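Side-chain contacts in transcription regulator (Lactobacillus plantarum WCFS1, PDB 3CLK), which probably controls gene transcription as a dimeric DNA-binding regulator of the LacI type, whose core has the fold of the periplasmic binding proteins: residues E123-I128 and D214-S219; Q160-P165 and N183-G188; Q175-F180 and I198-Q203; M225-R230 and V273-T278. All coordinates share one frame; numbering follows the deposited sequence.

Contact 1: E123-I128 and D214-S219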
loop_
_atom_site.group_PDB
_atom_site.type_symbol
_atom_site.label_atom_id
_atom_site.label_comp_id
_atom_site.label_asym_id
_atom_site.label_seq_id
_atom_site.Cartn_x
_atom_site.Cartn_y
_atom_site.Cartn_z
ATOM N N GLU B 123 -23.173 -20.399 0.085
ATOM C CA GLU B 123 -24.089 -19.366 -0.393
ATOM C C GLU B 123 -24.829 -19.887 -1.625
ATOM O O GLU B 123 -25.553 -19.147 -2.286
ATOM C CB GLU B 123 -23.333 -18.076 -0.737
ATOM C CG GLU B 123 -22.781 -17.346 0.490
ATOM C CD GLU B 123 -23.599 -16.129 0.881
ATOM O OE1 GLU B 123 -23.459 -15.076 0.219
ATOM O OE2 GLU B 123 -24.385 -16.225 1.849
ATOM N N GLY B 124 -24.627 -21.164 -1.943
ATOM C CA GLY B 124 -25.325 -21.760 -3.070
ATOM C C GLY B 124 -24.596 -21.905 -4.395
ATOM O O GLY B 124 -25.133 -22.512 -5.322
ATOM N N HIS B 125 -23.383 -21.364 -4.493
ATOM C CA HIS B 125 -22.602 -21.434 -5.732
ATOM C C HIS B 125 -21.950 -22.799 -5.952
ATOM O O HIS B 125 -21.533 -23.450 -5.007
ATOM C CB HIS B 125 -21.498 -20.362 -5.710
ATOM C CG HIS B 125 -22.020 -18.959 -5.636
ATOM N ND1 HIS B 125 -22.430 -18.257 -6.750
ATOM C CD2 HIS B 125 -22.265 -18.154 -4.574
ATOM C CE1 HIS B 125 -22.906 -17.083 -6.376
ATOM N NE2 HIS B 125 -22.819 -16.995 -5.060
ATOM N N ARG B 126 -21.848 -23.208 -7.213
ATOM C CA ARG B 126 -21.215 -24.480 -7.563
ATOM C C ARG B 126 -20.245 -24.299 -8.729
ATOM O O ARG B 126 -19.330 -25.095 -8.910
ATOM C CB ARG B 126 -22.270 -25.539 -7.905
ATOM C CG ARG B 126 -23.029 -26.059 -6.687
ATOM C CD ARG B 126 -23.972 -27.199 -7.068
ATOM N NE ARG B 126 -23.261 -28.379 -7.560
ATOM C CZ ARG B 126 -22.559 -29.213 -6.799
ATOM N NH1 ARG B 126 -22.463 -29.009 -5.492
ATOM N NH2 ARG B 126 -21.952 -30.259 -7.349
ATOM N N GLN B 127 -20.462 -23.253 -9.523
ATOM C CA GLN B 127 -19.588 -22.943 -10.648
ATOM C C GLN B 127 -18.687 -21.825 -10.131
ATOM O O GLN B 127 -18.910 -20.639 -10.377
ATOM C CB GLN B 127 -20.419 -22.495 -11.851
ATOM C CG GLN B 127 -21.403 -23.580 -12.296
ATOM C CD GLN B 127 -21.975 -23.332 -13.670
ATOM O OE1 GLN B 127 -22.840 -22.471 -13.856
ATOM N NE2 GLN B 127 -21.486 -24.082 -14.651
ATOM N N ILE B 128 -17.664 -22.248 -9.397
ATOM C CA ILE B 128 -16.724 -21.359 -8.732
ATOM C C ILE B 128 -15.329 -21.363 -9.351
ATOM O O ILE B 128 -14.700 -22.416 -9.465
ATOM C CB ILE B 128 -16.606 -21.787 -7.257
ATOM C CG1 ILE B 128 -18.003 -21.870 -6.636
ATOM C CG2 ILE B 128 -15.702 -20.833 -6.493
ATOM C CD1 ILE B 128 -18.012 -22.337 -5.181
ATOM N N ASP B 214 -25.025 -10.860 -10.297
ATOM C CA ASP B 214 -24.839 -12.108 -11.033
ATOM C C ASP B 214 -23.445 -12.725 -10.893
ATOM O O ASP B 214 -23.157 -13.763 -11.485
ATOM C CB ASP B 214 -25.205 -11.942 -12.516
ATOM C CG ASP B 214 -24.469 -10.808 -13.190
ATOM O OD1 ASP B 214 -24.919 -9.648 -13.079
ATOM O OD2 ASP B 214 -23.440 -11.087 -13.838
ATOM N N LEU B 215 -22.588 -12.089 -10.101
ATOM C CA LEU B 215 -21.245 -12.600 -9.853
ATOM C C LEU B 215 -20.770 -12.260 -8.436
ATOM O O LEU B 215 -20.742 -11.097 -8.043
ATOM C CB LEU B 215 -20.248 -12.035 -10.874
ATOM C CG LEU B 215 -18.789 -12.463 -10.661
ATOM C CD1 LEU B 215 -18.673 -13.984 -10.799
ATOM C CD2 LEU B 215 -17.880 -11.763 -11.661
ATOM N N SER B 216 -20.415 -13.285 -7.669
ATOM C CA SER B 216 -19.907 -13.082 -6.316
ATOM C C SER B 216 -18.384 -13.148 -6.380
ATOM O O SER B 216 -17.825 -13.928 -7.155
ATOM C CB SER B 216 -20.408 -14.176 -5.362
ATOM O OG SER B 216 -21.761 -13.979 -4.981
ATOM N N ILE B 217 -17.722 -12.336 -5.562
ATOM C CA ILE B 217 -16.262 -12.325 -5.511
ATOM C C ILE B 217 -15.799 -12.388 -4.065
ATOM O O ILE B 217 -16.284 -11.633 -3.232
ATOM C CB ILE B 217 -15.662 -11.038 -6.131
ATOM C CG1 ILE B 217 -16.006 -10.954 -7.619
ATOM C CG2 ILE B 217 -14.149 -11.025 -5.915
ATOM C CD1 ILE B 217 -15.549 -9.663 -8.280
ATOM N N VAL B 218 -14.868 -13.299 -3.777
ATOM C CA VAL B 218 -14.293 -13.443 -2.442
ATOM C C VAL B 218 -12.792 -13.156 -2.565
ATOM O O VAL B 218 -12.076 -13.814 -3.332
ATOM C CB VAL B 218 -14.476 -14.871 -1.882
ATOM C CG1 VAL B 218 -13.731 -15.005 -0.565
ATOM C CG2 VAL B 218 -15.969 -15.164 -1.670
ATOM N N SER B 219 -12.317 -12.179 -1.802
ATOM C CA SER B 219 -10.916 -11.801 -1.845
ATOM C C SER B 219 -10.108 -12.471 -0.736
ATOM O O SER B 219 -10.633 -12.773 0.335
ATOM C CB SER B 219 -10.800 -10.274 -1.723
ATOM O OG SER B 219 -9.456 -9.848 -1.807
#

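Contact 2: Q160-P165 and N183-G188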
loop_
_atom_site.group_PDB
_atom_site.type_symbol
_atom_site.label_atom_id
_atom_site.label_comp_id
_atom_site.label_asym_id
_atom_site.label_seq_id
_atom_site.Cartn_x
_atom_site.Cartn_y
_atom_site.Cartn_z
ATOM N N GLN B 160 -10.339 -27.348 -14.948
ATOM C CA GLN B 160 -9.136 -26.555 -15.163
ATOM C C GLN B 160 -9.425 -25.210 -15.811
ATOM O O GLN B 160 -8.663 -24.269 -15.644
ATOM C CB GLN B 160 -8.122 -27.326 -16.018
ATOM C CG GLN B 160 -7.427 -28.476 -15.297
ATOM C CD GLN B 160 -6.683 -28.022 -14.057
ATOM O OE1 GLN B 160 -5.957 -27.024 -14.086
ATOM N NE2 GLN B 160 -6.849 -28.756 -12.963
ATOM N N GLU B 161 -10.522 -25.116 -16.552
ATOM C CA GLU B 161 -10.883 -23.864 -17.203
ATOM C C GLU B 161 -11.323 -22.804 -16.197
ATOM O O GLU B 161 -11.379 -21.617 -16.523
ATOM C CB GLU B 161 -11.999 -24.100 -18.226
ATOM C CG GLU B 161 -11.620 -25.106 -19.293
ATOM C CD GLU B 161 -10.198 -24.899 -19.780
ATOM O OE1 GLU B 161 -9.923 -23.839 -20.382
ATOM O OE2 GLU B 161 -9.357 -25.794 -19.545
ATOM N N TRP B 162 -11.630 -23.239 -14.978
ATOM C CA TRP B 162 -12.066 -22.339 -13.913
ATOM C C TRP B 162 -10.875 -21.811 -13.118
ATOM O O TRP B 162 -11.029 -21.018 -12.179
ATOM C CB TRP B 162 -13.021 -23.071 -12.967
ATOM C CG TRP B 162 -14.348 -23.454 -13.577
ATOM C CD1 TRP B 162 -14.807 -23.137 -14.827
ATOM C CD2 TRP B 162 -15.402 -24.181 -12.937
ATOM N NE1 TRP B 162 -16.084 -23.618 -15.000
ATOM C CE2 TRP B 162 -16.475 -24.265 -13.855
ATOM C CE3 TRP B 162 -15.548 -24.770 -11.675
ATOM C CZ2 TRP B 162 -17.679 -24.909 -13.553
ATOM C CZ3 TRP B 162 -16.750 -25.416 -11.370
ATOM C CH2 TRP B 162 -17.797 -25.478 -12.308
ATOM N N ILE B 163 -9.685 -22.257 -13.508
ATOM C CA ILE B 163 -8.457 -21.862 -12.846
ATOM C C ILE B 163 -7.634 -20.996 -13.792
ATOM O O ILE B 163 -7.193 -21.460 -14.853
ATOM C CB ILE B 163 -7.646 -23.115 -12.435
ATOM C CG1 ILE B 163 -8.557 -24.080 -11.667
ATOM C CG2 ILE B 163 -6.465 -22.723 -11.571
ATOM C CD1 ILE B 163 -7.924 -25.449 -11.379
ATOM N N LYS B 164 -7.460 -19.730 -13.418
ATOM C CA LYS B 164 -6.698 -18.785 -14.219
ATOM C C LYS B 164 -5.546 -18.264 -13.380
ATOM O O LYS B 164 -5.733 -17.426 -12.495
ATOM C CB LYS B 164 -7.580 -17.621 -14.666
ATOM C CG LYS B 164 -8.748 -18.036 -15.547
ATOM C CD LYS B 164 -8.275 -18.693 -16.843
ATOM C CE LYS B 164 -9.458 -19.072 -17.720
ATOM N NZ LYS B 164 -9.035 -19.745 -18.977
ATOM N N PRO B 165 -4.337 -18.790 -13.624
ATOM C CA PRO B 165 -3.134 -18.392 -12.897
ATOM C C PRO B 165 -2.774 -16.928 -13.118
ATOM O O PRO B 165 -3.199 -16.302 -14.091
ATOM C CB PRO B 165 -2.067 -19.335 -13.453
ATOM C CG PRO B 165 -2.847 -20.565 -13.766
ATOM C CD PRO B 165 -4.074 -19.989 -14.440
ATOM N N ASN B 183 -19.401 -13.817 -21.023
ATOM C CA ASN B 183 -20.477 -14.799 -20.942
ATOM C C ASN B 183 -20.112 -16.005 -20.088
ATOM O O ASN B 183 -20.687 -17.086 -20.250
ATOM C CB ASN B 183 -20.864 -15.246 -22.354
ATOM C CG ASN B 183 -21.414 -14.104 -23.187
ATOM O OD1 ASN B 183 -21.343 -14.123 -24.415
ATOM N ND2 ASN B 183 -21.975 -13.102 -22.520
ATOM N N THR B 184 -19.172 -15.815 -19.164
ATOM C CA THR B 184 -18.745 -16.896 -18.286
ATOM C C THR B 184 -19.930 -17.563 -17.608
ATOM O O THR B 184 -20.949 -16.924 -17.347
ATOM C CB THR B 184 -17.797 -16.397 -17.177
ATOM O OG1 THR B 184 -17.381 -17.509 -16.381
ATOM C CG2 THR B 184 -18.489 -15.382 -16.275
ATOM N N ASP B 185 -19.785 -18.850 -17.316
ATOM C CA ASP B 185 -20.838 -19.602 -16.646
ATOM C C ASP B 185 -20.560 -19.613 -15.149
ATOM O O ASP B 185 -21.325 -20.178 -14.372
ATOM C CB ASP B 185 -20.895 -21.036 -17.184
ATOM C CG ASP B 185 -19.598 -21.794 -16.955
ATOM O OD1 ASP B 185 -18.530 -21.282 -17.361
ATOM O OD2 ASP B 185 -19.644 -22.900 -16.373
ATOM N N LEU B 186 -19.454 -18.991 -14.748
ATOM C CA LEU B 186 -19.097 -18.921 -13.331
ATOM C C LEU B 186 -20.026 -17.935 -12.627
ATOM O O LEU B 186 -20.449 -16.947 -13.218
ATOM C CB LEU B 186 -17.654 -18.439 -13.164
ATOM C CG LEU B 186 -16.545 -19.354 -13.697
ATOM C CD1 LEU B 186 -15.185 -18.689 -13.516
ATOM C CD2 LEU B 186 -16.597 -20.683 -12.953
ATOM N N THR B 187 -20.344 -18.207 -11.366
ATOM C CA THR B 187 -21.194 -17.306 -10.603
ATOM C C THR B 187 -20.423 -16.830 -9.383
ATOM O O THR B 187 -20.846 -15.920 -8.693
ATOM C CB THR B 187 -22.468 -17.987 -10.124
ATOM O OG1 THR B 187 -22.128 -19.033 -9.209
ATOM C CG2 THR B 187 -23.239 -18.551 -11.302
ATOM N N GLY B 188 -19.281 -17.458 -9.133
ATOM C CA GLY B 188 -18.451 -17.074 -8.010
ATOM C C GLY B 188 -16.985 -17.171 -8.387
ATOM O O GLY B 188 -16.590 -18.081 -9.118
#

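Contact 3: Q175-F180 and I198-Q203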
loop_
_atom_site.group_PDB
_atom_site.type_symbol
_atom_site.label_atom_id
_atom_site.label_comp_id
_atom_site.label_asym_id
_atom_site.label_seq_id
_atom_site.Cartn_x
_atom_site.Cartn_y
_atom_site.Cartn_z
ATOM N N GLN B 175 -6.918 -9.682 -16.295
ATOM C CA GLN B 175 -6.620 -10.656 -17.346
ATOM C C GLN B 175 -7.400 -11.945 -17.172
ATOM O O GLN B 175 -7.909 -12.507 -18.137
ATOM C CB GLN B 175 -5.111 -10.964 -17.398
ATOM C CG GLN B 175 -4.240 -9.752 -17.789
ATOM C CD GLN B 175 -4.760 -9.048 -19.027
ATOM O OE1 GLN B 175 -5.790 -8.377 -18.981
ATOM N NE2 GLN B 175 -4.054 -9.207 -20.149
ATOM N N ALA B 176 -7.478 -12.424 -15.939
ATOM C CA ALA B 176 -8.219 -13.640 -15.662
ATOM C C ALA B 176 -9.713 -13.446 -15.956
ATOM O O ALA B 176 -10.361 -14.348 -16.480
ATOM C CB ALA B 176 -8.015 -14.057 -14.204
HETATM N N MSE B 177 -10.267 -12.278 -15.633
HETATM C CA MSE B 177 -11.699 -12.058 -15.887
HETATM C C MSE B 177 -11.956 -12.060 -17.404
HETATM O O MSE B 177 -12.998 -12.539 -17.871
HETATM C CB MSE B 177 -12.169 -10.746 -15.239
HETATM C CG MSE B 177 -13.681 -10.473 -15.346
HETATM SE SE MSE B 177 -14.816 -11.824 -14.482
HETATM C CE MSE B 177 -15.694 -12.606 -16.035
ATOM N N LYS B 178 -11.000 -11.538 -18.175
ATOM C CA LYS B 178 -11.121 -11.524 -19.629
ATOM C C LYS B 178 -11.117 -12.974 -20.101
ATOM O O LYS B 178 -11.900 -13.356 -20.974
ATOM C CB LYS B 178 -9.957 -10.751 -20.261
ATOM C CG LYS B 178 -9.993 -9.255 -19.972
ATOM C CD LYS B 178 -8.758 -8.555 -20.512
ATOM C CE LYS B 178 -8.735 -7.075 -20.129
ATOM N NZ LYS B 178 -7.472 -6.452 -20.612
ATOM N N ALA B 179 -10.248 -13.782 -19.497
ATOM C CA ALA B 179 -10.152 -15.193 -19.822
ATOM C C ALA B 179 -11.495 -15.889 -19.560
ATOM O O ALA B 179 -11.999 -16.629 -20.408
ATOM C CB ALA B 179 -9.049 -15.840 -18.996
ATOM N N PHE B 180 -12.079 -15.654 -18.391
ATOM C CA PHE B 180 -13.366 -16.272 -18.080
ATOM C C PHE B 180 -14.385 -15.859 -19.132
ATOM O O PHE B 180 -15.177 -16.678 -19.599
ATOM C CB PHE B 180 -13.848 -15.859 -16.696
ATOM C CG PHE B 180 -13.026 -16.419 -15.572
ATOM C CD1 PHE B 180 -12.666 -17.763 -15.556
ATOM C CD2 PHE B 180 -12.656 -15.617 -14.499
ATOM C CE1 PHE B 180 -11.949 -18.296 -14.479
ATOM C CE2 PHE B 180 -11.949 -16.135 -13.431
ATOM C CZ PHE B 180 -11.594 -17.481 -13.421
ATOM N N ILE B 198 -9.781 -6.564 -7.114
ATOM C CA ILE B 198 -10.223 -5.303 -7.673
ATOM C C ILE B 198 -10.174 -5.381 -9.198
ATOM O O ILE B 198 -11.071 -4.879 -9.867
ATOM C CB ILE B 198 -9.378 -4.124 -7.140
ATOM C CG1 ILE B 198 -9.481 -4.064 -5.613
ATOM C CG2 ILE B 198 -9.912 -2.798 -7.695
ATOM C CD1 ILE B 198 -8.696 -2.927 -5.001
ATOM N N GLY B 199 -9.148 -6.039 -9.743
ATOM C CA GLY B 199 -9.044 -6.178 -11.191
ATOM C C GLY B 199 -10.208 -6.996 -11.738
ATOM O O GLY B 199 -10.799 -6.670 -12.774
ATOM N N ILE B 200 -10.541 -8.074 -11.041
ATOM C CA ILE B 200 -11.657 -8.926 -11.441
ATOM C C ILE B 200 -12.927 -8.086 -11.412
ATOM O O ILE B 200 -13.723 -8.098 -12.353
ATOM C CB ILE B 200 -11.846 -10.101 -10.456
ATOM C CG1 ILE B 200 -10.659 -11.057 -10.552
ATOM C CG2 ILE B 200 -13.167 -10.835 -10.749
ATOM C CD1 ILE B 200 -10.633 -12.111 -9.459
ATOM N N LEU B 201 -13.097 -7.355 -10.314
ATOM C CA LEU B 201 -14.259 -6.503 -10.092
ATOM C C LEU B 201 -14.460 -5.467 -11.186
ATOM O O LEU B 201 -15.577 -5.285 -11.695
ATOM C CB LEU B 201 -14.119 -5.784 -8.745
ATOM C CG LEU B 201 -15.357 -5.125 -8.119
ATOM C CD1 LEU B 201 -14.979 -4.450 -6.790
ATOM C CD2 LEU B 201 -15.932 -4.106 -9.061
ATOM N N ASN B 202 -13.387 -4.760 -11.526
ATOM C CA ASN B 202 -13.473 -3.735 -12.548
ATOM C C ASN B 202 -13.699 -4.330 -13.936
ATOM O O ASN B 202 -14.484 -3.785 -14.710
ATOM C CB ASN B 202 -12.210 -2.861 -12.546
ATOM C CG ASN B 202 -12.137 -1.933 -11.335
ATOM O OD1 ASN B 202 -13.140 -1.693 -10.655
ATOM N ND2 ASN B 202 -10.953 -1.395 -11.072
ATOM N N GLN B 203 -13.023 -5.436 -14.257
ATOM C CA GLN B 203 -13.203 -6.046 -15.574
ATOM C C GLN B 203 -14.611 -6.600 -15.716
ATOM O O GLN B 203 -15.220 -6.488 -16.778
ATOM C CB GLN B 203 -12.191 -7.167 -15.838
ATOM C CG GLN B 203 -12.285 -7.723 -17.277
ATOM C CD GLN B 203 -12.041 -6.650 -18.336
ATOM O OE1 GLN B 203 -12.692 -6.625 -19.386
ATOM N NE2 GLN B 203 -11.098 -5.766 -18.065
#

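Contact 4: M225-R230 and V273-T278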
loop_
_atom_site.group_PDB
_atom_site.type_symbol
_atom_site.label_atom_id
_atom_site.label_comp_id
_atom_site.label_asym_id
_atom_site.label_seq_id
_atom_site.Cartn_x
_atom_site.Cartn_y
_atom_site.Cartn_z
HETATM N N MSE B 225 -7.670 -2.358 1.227
HETATM C CA MSE B 225 -8.112 -2.359 -0.163
HETATM C C MSE B 225 -9.524 -2.932 -0.347
HETATM O O MSE B 225 -10.195 -2.605 -1.328
HETATM C CB MSE B 225 -7.123 -3.139 -1.035
HETATM C CG MSE B 225 -5.748 -2.507 -1.133
HETATM SE SE MSE B 225 -5.759 -0.734 -1.918
HETATM C CE MSE B 225 -4.122 -0.858 -2.921
ATOM N N CYS B 226 -9.976 -3.774 0.582
ATOM C CA CYS B 226 -11.316 -4.364 0.482
ATOM C C CYS B 226 -12.440 -3.387 0.820
ATOM O O CYS B 226 -13.585 -3.592 0.421
ATOM C CB CYS B 226 -11.451 -5.582 1.401
ATOM S SG CYS B 226 -10.505 -7.024 0.874
ATOM N N LYS B 227 -12.109 -2.331 1.558
ATOM C CA LYS B 227 -13.096 -1.336 1.964
ATOM C C LYS B 227 -13.144 -0.096 1.079
ATOM O O LYS B 227 -13.892 0.837 1.366
ATOM C CB LYS B 227 -12.839 -0.917 3.420
ATOM C CG LYS B 227 -13.392 -1.896 4.451
ATOM C CD LYS B 227 -14.878 -1.632 4.720
ATOM C CE LYS B 227 -15.575 -2.823 5.384
ATOM N NZ LYS B 227 -14.894 -3.314 6.617
ATOM N N ILE B 228 -12.371 -0.084 -0.003
ATOM C CA ILE B 228 -12.353 1.077 -0.891
ATOM C C ILE B 228 -13.014 0.857 -2.248
ATOM O O ILE B 228 -13.187 1.804 -3.013
ATOM C CB ILE B 228 -10.913 1.573 -1.146
ATOM C CG1 ILE B 228 -10.151 0.549 -1.987
ATOM C CG2 ILE B 228 -10.211 1.822 0.185
ATOM C CD1 ILE B 228 -8.785 1.024 -2.443
ATOM N N THR B 229 -13.369 -0.384 -2.562
ATOM C CA THR B 229 -14.025 -0.653 -3.836
ATOM C C THR B 229 -15.533 -0.665 -3.636
ATOM O O THR B 229 -16.016 -0.789 -2.516
ATOM C CB THR B 229 -13.606 -2.015 -4.419
ATOM O OG1 THR B 229 -13.932 -3.056 -3.486
ATOM C CG2 THR B 229 -12.116 -2.035 -4.692
ATOM N N ARG B 230 -16.271 -0.521 -4.728
ATOM C CA ARG B 230 -17.728 -0.546 -4.681
ATOM C C ARG B 230 -18.201 -1.638 -5.636
ATOM O O ARG B 230 -18.056 -1.511 -6.849
ATOM C CB ARG B 230 -18.313 0.798 -5.123
ATOM C CG ARG B 230 -18.017 1.959 -4.188
ATOM C CD ARG B 230 -18.584 1.746 -2.786
ATOM N NE ARG B 230 -17.550 1.301 -1.858
ATOM C CZ ARG B 230 -17.445 1.711 -0.598
ATOM N NH1 ARG B 230 -18.315 2.577 -0.099
ATOM N NH2 ARG B 230 -16.452 1.272 0.158
ATOM N N VAL B 273 -14.600 -12.142 6.468
ATOM C CA VAL B 273 -15.217 -10.865 6.799
ATOM C C VAL B 273 -16.207 -10.555 5.682
ATOM O O VAL B 273 -15.812 -10.227 4.560
ATOM C CB VAL B 273 -14.186 -9.729 6.869
ATOM C CG1 VAL B 273 -14.908 -8.396 7.060
ATOM C CG2 VAL B 273 -13.215 -9.976 8.010
ATOM N N ILE B 274 -17.489 -10.666 5.994
ATOM C CA ILE B 274 -18.532 -10.429 5.012
ATOM C C ILE B 274 -18.728 -8.947 4.738
ATOM O O ILE B 274 -18.942 -8.162 5.656
ATOM C CB ILE B 274 -19.872 -11.015 5.489
ATOM C CG1 ILE B 274 -19.669 -12.459 5.956
ATOM C CG2 ILE B 274 -20.902 -10.954 4.363
ATOM C CD1 ILE B 274 -19.084 -13.394 4.896
ATOM N N ARG B 275 -18.630 -8.559 3.471
ATOM C CA ARG B 275 -18.842 -7.169 3.115
ATOM C C ARG B 275 -19.987 -7.076 2.120
ATOM O O ARG B 275 -21.106 -7.428 2.467
ATOM C CB ARG B 275 -17.553 -6.535 2.590
ATOM C CG ARG B 275 -16.479 -6.478 3.678
ATOM C CD ARG B 275 -15.364 -5.482 3.413
ATOM N NE ARG B 275 -14.408 -5.475 4.523
ATOM C CZ ARG B 275 -13.540 -6.452 4.777
ATOM N NH1 ARG B 275 -13.488 -7.525 3.993
ATOM N NH2 ARG B 275 -12.738 -6.371 5.830
ATOM N N LYS B 276 -19.745 -6.637 0.891
ATOM C CA LYS B 276 -20.859 -6.518 -0.045
ATOM C C LYS B 276 -20.660 -7.115 -1.435
ATOM O O LYS B 276 -21.445 -6.839 -2.345
ATOM C CB LYS B 276 -21.230 -5.037 -0.180
ATOM C CG LYS B 276 -21.759 -4.433 1.122
ATOM C CD LYS B 276 -23.056 -5.120 1.546
ATOM C CE LYS B 276 -23.557 -4.588 2.875
ATOM N NZ LYS B 276 -23.765 -3.114 2.827
ATOM N N SER B 277 -19.637 -7.946 -1.596
ATOM C CA SER B 277 -19.342 -8.530 -2.898
ATOM C C SER B 277 -19.832 -9.960 -3.117
ATOM O O SER B 277 -19.502 -10.569 -4.135
ATOM C CB SER B 277 -17.833 -8.476 -3.148
ATOM O OG SER B 277 -17.153 -9.316 -2.230
ATOM N N THR B 278 -20.603 -10.498 -2.173
ATOM C CA THR B 278 -21.138 -11.854 -2.295
ATOM C C THR B 278 -22.636 -11.874 -2.012
ATOM O O THR B 278 -23.138 -11.057 -1.254
ATOM C CB THR B 278 -20.466 -12.861 -1.306
ATOM O OG1 THR B 278 -20.657 -12.423 0.045
ATOM C CG2 THR B 278 -18.974 -12.982 -1.585
#

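Contact 1: E123-I128 and D214-S219
H125 reaches from a loop to the start of strand 216-219, where its imidazole meets the short side chain of S216. From CB, with CG anti to the carbonyl carbon (chi1 -62°), the ring is carried across toward the strand, and only its far rim arrives. H125 CE1 lies 3.6 Å from S216 OG. H125 NE2 comes nearer, 3.2 Å from S216 OG. The hydroxyl approaches the ring obliquely. On the near side ND1 is hydrogen-bonded to T187 OG1, while NE2 gives its proton to the backbone carbonyl of A279. S216 OG in turn receives the amide of A279, so histidine and serine are held by the carbonyl and amide of one backbone residue. Histidine suits the place because its two nitrogens reach partners on different sides of a buried ring; serine is small enough to fit beneath the C-terminal tail. Just before the ring, G124 takes a positive phi of 100°, where a CB would press on the preceding carbonyl. It is the C-prime residue of a Schellman motif that ends helix 109-121, and so turns the chain toward strand 128-131 of this alpha/beta fold.

Contact 2: Q160-P165 and N183-G188
W162 lays the face of its indole against one methyl of L186. CD2 of L186 stands 3.4 Å from the centroid of the five-membered ring of W162 and only 3° off the ring normal, a CH-pi contact almost straight above the pyrrole part. The methyl is therefore nearly equidistant from all five ring atoms, with L186 CD2 3.6 Å from W162 CD1 and 3.7 Å from W162 CE2. Leucine suits this place because it forks: with CG anti to the carbonyl carbon, CD2 serves the indole while the other branch is left for F180 of helix 170-180. The loop is held in shape by an ST turn, in which T184 OG1 accepts the amide N of L186 at 3.0 Å with an N-H...O angle of 165°. D185, at the exposed side, brings OD2 to 3.9 Å from W162 NE1, its carboxylate inclined 48° to the ring; no hydrogen bond joins them. The two segments lead into the parallel strands 163-164 and 188-191, the ends of a beta-alpha-beta crossover that passes over strand 128-131, and W162 also packs on Y147 of helix 138-153. Replacing W162 by an alanine would probably strip the CD2 methyl of L186 of its aromatic cover and open a gap between the two loops. Since the contact rests on dispersion and CH-pi attraction, it depends on shape and closeness, and the acidic group near the indole N-H would add at most a weak electrostatic pull.

Contact 3: Q175-F180 and I198-Q203
M177, a selenomethionine, and Q203 press their side-chain roots together where helices 170-180 and 194-206 lie side by side. These are neighbouring helices of the alpha/beta fold, covering one sheet, and both M177 and I200 also rest on I189 of strand 188-191. The axes of the two segments approach to 8.4 Å and cross at -46°, and M177 CA comes within 5.4 Å of I200 CA. The buried part is tight. M177 CB lies 3.6 Å from Q203 CB, and M177 CG sits 3.8 Å from the carbonyl O of I200. Both M177 and Q203 set CG anti to the backbone N (chi1 -175° in M177) and then bend at chi2, after which M177 SE makes a looser touch with I200 CG2 at 4.2 Å. An unbranched chain suits a place so close to the partner backbone, since no branch at CB meets Q203. The solvent side consists of one exposed lysine, K178, crossing Q203 at about a right angle; K178 CE comes as close as 3.4 Å to Q203 NE2, but less area is covered than at M177. Lysine and glutamine fit here because their aliphatic parts can pack while their polar ends stay near water. On the other helix N202 ND2 bonds I228 O of the second subunit. K178 NZ also donates to Q175 OE1 of its own helix at 3.0 Å, on a lone pair in the carbonyl plane.

Contact 4: M225-R230 and V273-T278
NH1 of R275 is held by two hydrogen bonds, to the carbonyl O of L233 and to S235 OG, while CB of C226 lies over the guanidinium at 3.8 Å from that same nitrogen. The flat group is sandwiched: C226 CB stands 3.7 Å above one face and CG1 of V273, two residues earlier in the chain, covers the opposite one. Cysteine suits its place because it is slim enough to lie against this plane in a buried spot, and arginine because it can reach from an edge segment, extended from CG to NE, and still present several N-H groups. K227 crosses R275 at about a right angle. K227 CE lies at the edge of the guanidinium, near its plane, and K227 NZ is modelled 3.0 Å from R275 NE; the two are donors of like charge, so this placing is doubtful. A leucine in place of R275 is likely to leave L233 O and S235 OG without the donor they share and to free C226 from its flat cover. Farther along, R230 NE bonds the carbonyl O of T229 at 2.7 Å from above the carbonyl plane, curling back on its own loop. This loop faces the dimer partner, M225 packing on M225 of the second subunit. The contact thus joins it to the chain leaving strand 271-273, the antiparallel edge strand of an otherwise parallel sheet in the periplasmic-binding-protein-like fold.

How the contacts relate
From the N terminus, contact 1 opens first, in the turn after helix 109-121. Contact 2 opens at 160-165 and contact 3 at 175-180; contact 2 then closes at 183-188 and contact 3 at 198-203, so these two cross. Both lie within the longer span that contact 1 closes at 214-219. Contact 4 follows in series, from 225-230 to 273-278. Contact 1 joins a loop to strand 216-219, contact 2 the 3-10 turn before strand 163-164 to the loop before strand 188-191, contact 3 two helices covering the sheet, and contact 4 its edge to a loop near the second subunit. Contacts 2 and 4 stay about 7 Å apart at nearest atoms, whereas contacts 1 and 3 each touch all others.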